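Local coordinates for protein Vv2_1132 (Vibrio vulnificus CMCP6, PDB 5Y9S) that acts as a LysR-type transcriptional regulator that assembles as a tetramer and probably controls genes through a helix-turn-helix DNA-binding domain and a ligand-sensing regulatory domain, at residues His99-Val104 against Ser150-Phe155; Glu123-Leu128 against Asp295-Glu300. One frame throughout, in Å; residues are numbered along the deposited sequence.

Interaction 1: His99-Val104 against Ser150-Phe155; sequences HTVRIV and STDLLF
Arg102 and Asp152 carry the charged part of this contact, where Ser150-Phe155 enters its strand beside His99-Val104. The guanidinium grips the carboxylate side-on: Arg102 NE reaches Asp152 OD1 at 3.0 Å, nearly straight, with OD1 in the guanidinium plane but NE above the carboxylate plane, and Arg102 NH1 meets Asp152 OD2 at 2.5 Å on the syn side, tilted out of that plane. The two planes are turned 55° apart, and the chain bend at chi3 (-33°) swings NE round toward the acid. OD1 of Asp152 also accepts the backbone N of Arg102 at 2.6 Å, on its anti side, and forms a salt bridge with Arg291, so this buried carboxylate is probably held as an anion.

Backbone bonds continue the pairing in parallel register, Ile103 opposite Leu153. Arg102 O receives the N-H groups of both Asp152 and Leu153, with OG1 of Thr151 as a weak third donor; Leu153 O then accepts Val104 N at 2.9 Å, and Val104 O accepts Phe155 N at 3.2 Å.

Apolar side chains pack on both sheet faces. On one, CD1 of Leu153 touches CG1 of Val101 at 3.8 Å, while CG2 of Ile103 meets the Phe155 ring at its edge. On the other, CG1 of Val104 packs on CD1 of Leu154 at 3.7 Å. This parallel pair, covered by helices 139-147 and 292-300 on opposite faces, is consistent with the periplasmic-binding-protein-like alpha/beta fold of LysR regulatory domains.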
# COMPACT_ATOMS: atom_id res chain seq x y z
N HIS D 99 0.80 5.22 38.74
CA HIS D 99 1.84 4.47 39.46
C HIS D 99 2.50 3.41 38.57
O HIS D 99 3.15 2.49 39.09
CB HIS D 99 1.28 3.83 40.73
CG HIS D 99 0.39 2.65 40.48
ND1 HIS D 99 -0.57 2.63 39.49
CD2 HIS D 99 0.31 1.45 41.11
CE1 HIS D 99 -1.21 1.47 39.52
NE2 HIS D 99 -0.69 0.73 40.49
N THR D 100 2.37 3.53 37.25
CA THR D 100 3.06 2.64 36.34
C THR D 100 4.41 3.25 35.98
O THR D 100 4.48 4.41 35.55
CB THR D 100 2.25 2.39 35.06
OG1 THR D 100 1.01 1.73 35.38
CG2 THR D 100 3.04 1.53 34.11
N VAL D 101 5.47 2.47 36.15
CA VAL D 101 6.81 2.83 35.72
C VAL D 101 7.07 2.10 34.42
O VAL D 101 6.99 0.86 34.36
CB VAL D 101 7.85 2.48 36.80
CG1 VAL D 101 9.22 3.03 36.42
CG2 VAL D 101 7.42 3.02 38.16
N ARG D 102 7.36 2.87 33.36
CA ARG D 102 7.59 2.34 32.01
C ARG D 102 9.08 2.13 31.82
O ARG D 102 9.87 3.07 31.99
CB ARG D 102 7.03 3.29 30.95
CG ARG D 102 5.53 3.12 30.66
CD ARG D 102 4.86 4.43 30.21
NE ARG D 102 5.45 5.63 30.83
CZ ARG D 102 5.33 6.86 30.35
NH1 ARG D 102 5.89 7.88 30.99
NH2 ARG D 102 4.67 7.08 29.21
N ILE D 103 9.48 0.90 31.50
CA ILE D 103 10.89 0.52 31.43
C ILE D 103 11.15 -0.10 30.07
O ILE D 103 10.39 -0.96 29.62
CB ILE D 103 11.26 -0.45 32.57
CG1 ILE D 103 11.09 0.25 33.93
CG2 ILE D 103 12.67 -0.93 32.38
CD1 ILE D 103 11.04 -0.68 35.12
N VAL D 104 12.21 0.36 29.41
CA VAL D 104 12.65 -0.18 28.13
C VAL D 104 14.09 -0.66 28.30
O VAL D 104 14.86 -0.06 29.06
CB VAL D 104 12.56 0.88 27.01
CG1 VAL D 104 13.44 2.07 27.33
CG2 VAL D 104 12.99 0.30 25.68
N SER D 150 7.53 9.11 26.63
CA SER D 150 6.79 7.91 26.26
C SER D 150 7.27 6.69 27.03
O SER D 150 6.59 5.65 27.02
CB SER D 150 6.89 7.66 24.75
OG SER D 150 8.22 7.40 24.34
N THR D 151 8.44 6.78 27.68
CA THR D 151 8.93 5.77 28.60
C THR D 151 9.66 6.48 29.72
O THR D 151 10.06 7.64 29.58
CB THR D 151 9.84 4.74 27.92
OG1 THR D 151 9.93 3.57 28.74
CG2 THR D 151 11.24 5.30 27.73
N ASP D 152 9.84 5.78 30.84
CA ASP D 152 10.38 6.39 32.05
C ASP D 152 11.83 6.04 32.34
O ASP D 152 12.58 6.90 32.80
CB ASP D 152 9.52 5.98 33.25
CG ASP D 152 8.07 6.35 33.05
OD1 ASP D 152 7.20 5.49 33.31
OD2 ASP D 152 7.80 7.49 32.63
N LEU D 153 12.23 4.79 32.12
CA LEU D 153 13.59 4.37 32.41
C LEU D 153 14.12 3.50 31.28
O LEU D 153 13.37 2.78 30.62
CB LEU D 153 13.71 3.59 33.73
CG LEU D 153 13.23 4.30 34.99
CD1 LEU D 153 12.99 3.29 36.10
CD2 LEU D 153 14.24 5.34 35.42
N LEU D 154 15.43 3.59 31.08
CA LEU D 154 16.12 2.77 30.10
C LEU D 154 17.31 2.12 30.79
O LEU D 154 18.13 2.82 31.40
CB LEU D 154 16.55 3.62 28.90
CG LEU D 154 17.66 3.02 28.05
CD1 LEU D 154 17.12 1.94 27.09
CD2 LEU D 154 18.41 4.11 27.29
N PHE D 155 17.39 0.80 30.74
CA PHE D 155 18.55 0.06 31.23
C PHE D 155 19.37 -0.39 30.04
O PHE D 155 18.81 -0.87 29.05
CB PHE D 155 18.11 -1.14 32.06
CG PHE D 155 17.52 -0.76 33.36
CD1 PHE D 155 16.18 -0.41 33.45
CD2 PHE D 155 18.29 -0.75 34.51
CE1 PHE D 155 15.62 -0.05 34.66
CE2 PHE D 155 17.74 -0.39 35.73
CZ PHE D 155 16.41 -0.04 35.81

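Interaction 2: Glu123-Leu128 against Asp295-Glu300; sequences EALSHL and DQFWQE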
# COMPACT_ATOMS: atom_id res chain seq x y z
N GLU D 123 9.31 -4.91 48.89
CA GLU D 123 8.45 -4.11 49.76
C GLU D 123 8.58 -2.62 49.46
O GLU D 123 7.62 -1.87 49.62
CB GLU D 123 8.77 -4.40 51.23
CG GLU D 123 7.76 -5.31 51.94
CD GLU D 123 8.21 -5.74 53.34
OE1 GLU D 123 9.28 -6.38 53.46
OE2 GLU D 123 7.49 -5.43 54.32
N ALA D 124 9.76 -2.18 49.00
CA ALA D 124 9.89 -0.79 48.57
C ALA D 124 9.11 -0.52 47.29
O ALA D 124 8.41 0.50 47.19
CB ALA D 124 11.37 -0.44 48.39
N LEU D 125 9.19 -1.42 46.31
CA LEU D 125 8.57 -1.23 45.01
C LEU D 125 7.23 -1.95 44.86
O LEU D 125 6.60 -1.82 43.81
CB LEU D 125 9.51 -1.72 43.90
CG LEU D 125 10.94 -1.17 43.78
CD1 LEU D 125 11.74 -2.04 42.81
CD2 LEU D 125 10.93 0.28 43.32
N SER D 126 6.80 -2.70 45.87
CA SER D 126 5.60 -3.53 45.72
C SER D 126 4.40 -2.71 45.27
O SER D 126 3.54 -3.22 44.54
CB SER D 126 5.30 -4.24 47.04
OG SER D 126 3.91 -4.41 47.25
N HIS D 127 4.32 -1.45 45.69
CA HIS D 127 3.17 -0.59 45.42
C HIS D 127 3.18 0.01 44.02
O HIS D 127 2.17 0.62 43.63
CB HIS D 127 3.12 0.53 46.47
CG HIS D 127 4.20 1.55 46.31
ND1 HIS D 127 5.52 1.28 46.59
CD2 HIS D 127 4.16 2.83 45.87
CE1 HIS D 127 6.25 2.35 46.35
NE2 HIS D 127 5.45 3.31 45.91
N LEU D 128 4.27 -0.12 43.27
CA LEU D 128 4.33 0.36 41.90
C LEU D 128 3.89 -0.73 40.94
O LEU D 128 3.85 -1.91 41.28
CB LEU D 128 5.74 0.82 41.54
CG LEU D 128 6.35 1.87 42.46
CD1 LEU D 128 7.81 2.07 42.13
CD2 LEU D 128 5.58 3.18 42.34
N ASP D 295 10.55 8.44 40.55
CA ASP D 295 11.53 8.79 41.58
C ASP D 295 11.64 7.69 42.62
O ASP D 295 12.75 7.25 42.96
CB ASP D 295 11.18 10.12 42.22
CG ASP D 295 11.97 11.28 41.63
OD1 ASP D 295 13.23 11.22 41.70
OD2 ASP D 295 11.35 12.22 41.09
N GLN D 296 10.51 7.19 43.13
CA GLN D 296 10.58 6.12 44.12
C GLN D 296 11.39 4.95 43.58
O GLN D 296 12.20 4.36 44.31
CB GLN D 296 9.18 5.66 44.52
CG GLN D 296 8.42 6.62 45.41
CD GLN D 296 6.99 6.16 45.64
OE1 GLN D 296 6.51 5.24 44.98
NE2 GLN D 296 6.30 6.81 46.57
N PHE D 297 11.21 4.62 42.30
CA PHE D 297 12.01 3.57 41.68
C PHE D 297 13.47 3.96 41.60
O PHE D 297 14.36 3.19 41.99
CB PHE D 297 11.48 3.26 40.28
CG PHE D 297 12.01 1.98 39.71
CD1 PHE D 297 13.30 1.91 39.21
CD2 PHE D 297 11.22 0.84 39.68
CE1 PHE D 297 13.79 0.73 38.69
CE2 PHE D 297 11.70 -0.34 39.15
CZ PHE D 297 12.99 -0.39 38.66
N TRP D 298 13.75 5.16 41.09
CA TRP D 298 15.13 5.59 40.88
C TRP D 298 15.88 5.68 42.20
O TRP D 298 17.02 5.20 42.32
CB TRP D 298 15.15 6.93 40.14
CG TRP D 298 16.50 7.47 39.88
CD1 TRP D 298 17.29 8.15 40.76
CD2 TRP D 298 17.23 7.39 38.65
NE1 TRP D 298 18.47 8.50 40.16
CE2 TRP D 298 18.46 8.04 38.86
CE3 TRP D 298 16.97 6.84 37.40
CZ2 TRP D 298 19.43 8.16 37.86
CZ3 TRP D 298 17.93 6.95 36.40
CH2 TRP D 298 19.15 7.60 36.64
N GLN D 299 15.27 6.29 43.22
CA GLN D 299 15.93 6.44 44.51
C GLN D 299 16.23 5.10 45.17
O GLN D 299 17.04 5.04 46.10
CB GLN D 299 15.09 7.30 45.45
CG GLN D 299 15.57 8.75 45.57
CD GLN D 299 15.01 9.67 44.49
OE1 GLN D 299 14.06 9.32 43.78
NE2 GLN D 299 15.59 10.85 44.36
N GLU D 300 15.60 4.02 44.70
CA GLU D 300 15.86 2.72 45.30
C GLU D 300 17.08 2.02 44.69
O GLU D 300 17.75 1.24 45.39
CB GLU D 300 14.60 1.85 45.19
CG GLU D 300 14.36 0.96 46.41
CD GLU D 300 15.42 -0.10 46.56
OE1 GLU D 300 15.74 -0.77 45.55
OE2 GLU D 300 15.95 -0.26 47.67
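Leu125 reaches across to Phe297 with its two methyl groups, and these form much of the buried part of the contact between Glu123-Leu128 and Asp295-Glu300. CB of Leu125 does not point straight at the partner helix, and neither it nor CG comes close to that helix. Chi1 (-55°) sets CG anti to the carbonyl carbon, and chi2 (167°) then places CD1. Leu125 CD1 lies 4.0 Å from Phe297 CE2. Leu125 CD2 meets Phe297 CD2 at 3.7 Å, approaching the ring obliquely, and also rests 3.8 Å from the Phe297 CA; Gln296 O and Glu300 CB, both farther off, lie on the same helix-facing side of this methyl.

A type I beta turn from Leu125 to Leu128, closed by Leu128 N to Leu125 O at 2.9 Å, brings a second leucine to the same helix. Leu128 places CD1 near the plane of the Phe297 ring, at its edge, and its CD2 lies 3.5 Å from OE1 of Gln296. Gln296 OE1 also faces His127 NE2, near the imidazole plane, but the modelled 2.4 Å is so short that the details of this hydrogen bond are doubtful. Farther along, CB of Ala124 touches CG of Glu300 at 3.8 Å in the more exposed part of the contact.

Behind this layer, Phe297 rests on Leu153 and Phe155 of strand 153-157 and on Ile103 of strand 100-105, while Leu128 packs on Val101. The short helix 122-125 and its turn thus lie beside helix 292-300, with both elements packed against the sheet.

How the interactions relate
From the N-terminal DNA-binding region the chain passes through helix 67-90 into the regulatory domain and lays down His99-Val104. It goes on to Glu123-Leu128, the first half of interaction 2, then runs through strand 129-134 and helix 139-147 to Ser150-Phe155, where interaction 1 closes its loop. Interaction 2 closes only near the C terminus, at Asp295-Glu300, so the two loops cross. Interaction 1 joins neighbouring parallel strands; interaction 2 ties the early helix 122-125 to the last helix, 292-300. They meet where Leu153 packs on Phe297 and Trp298, and where His99 touches His127 and Leu128, joining sheet and helices within one domain.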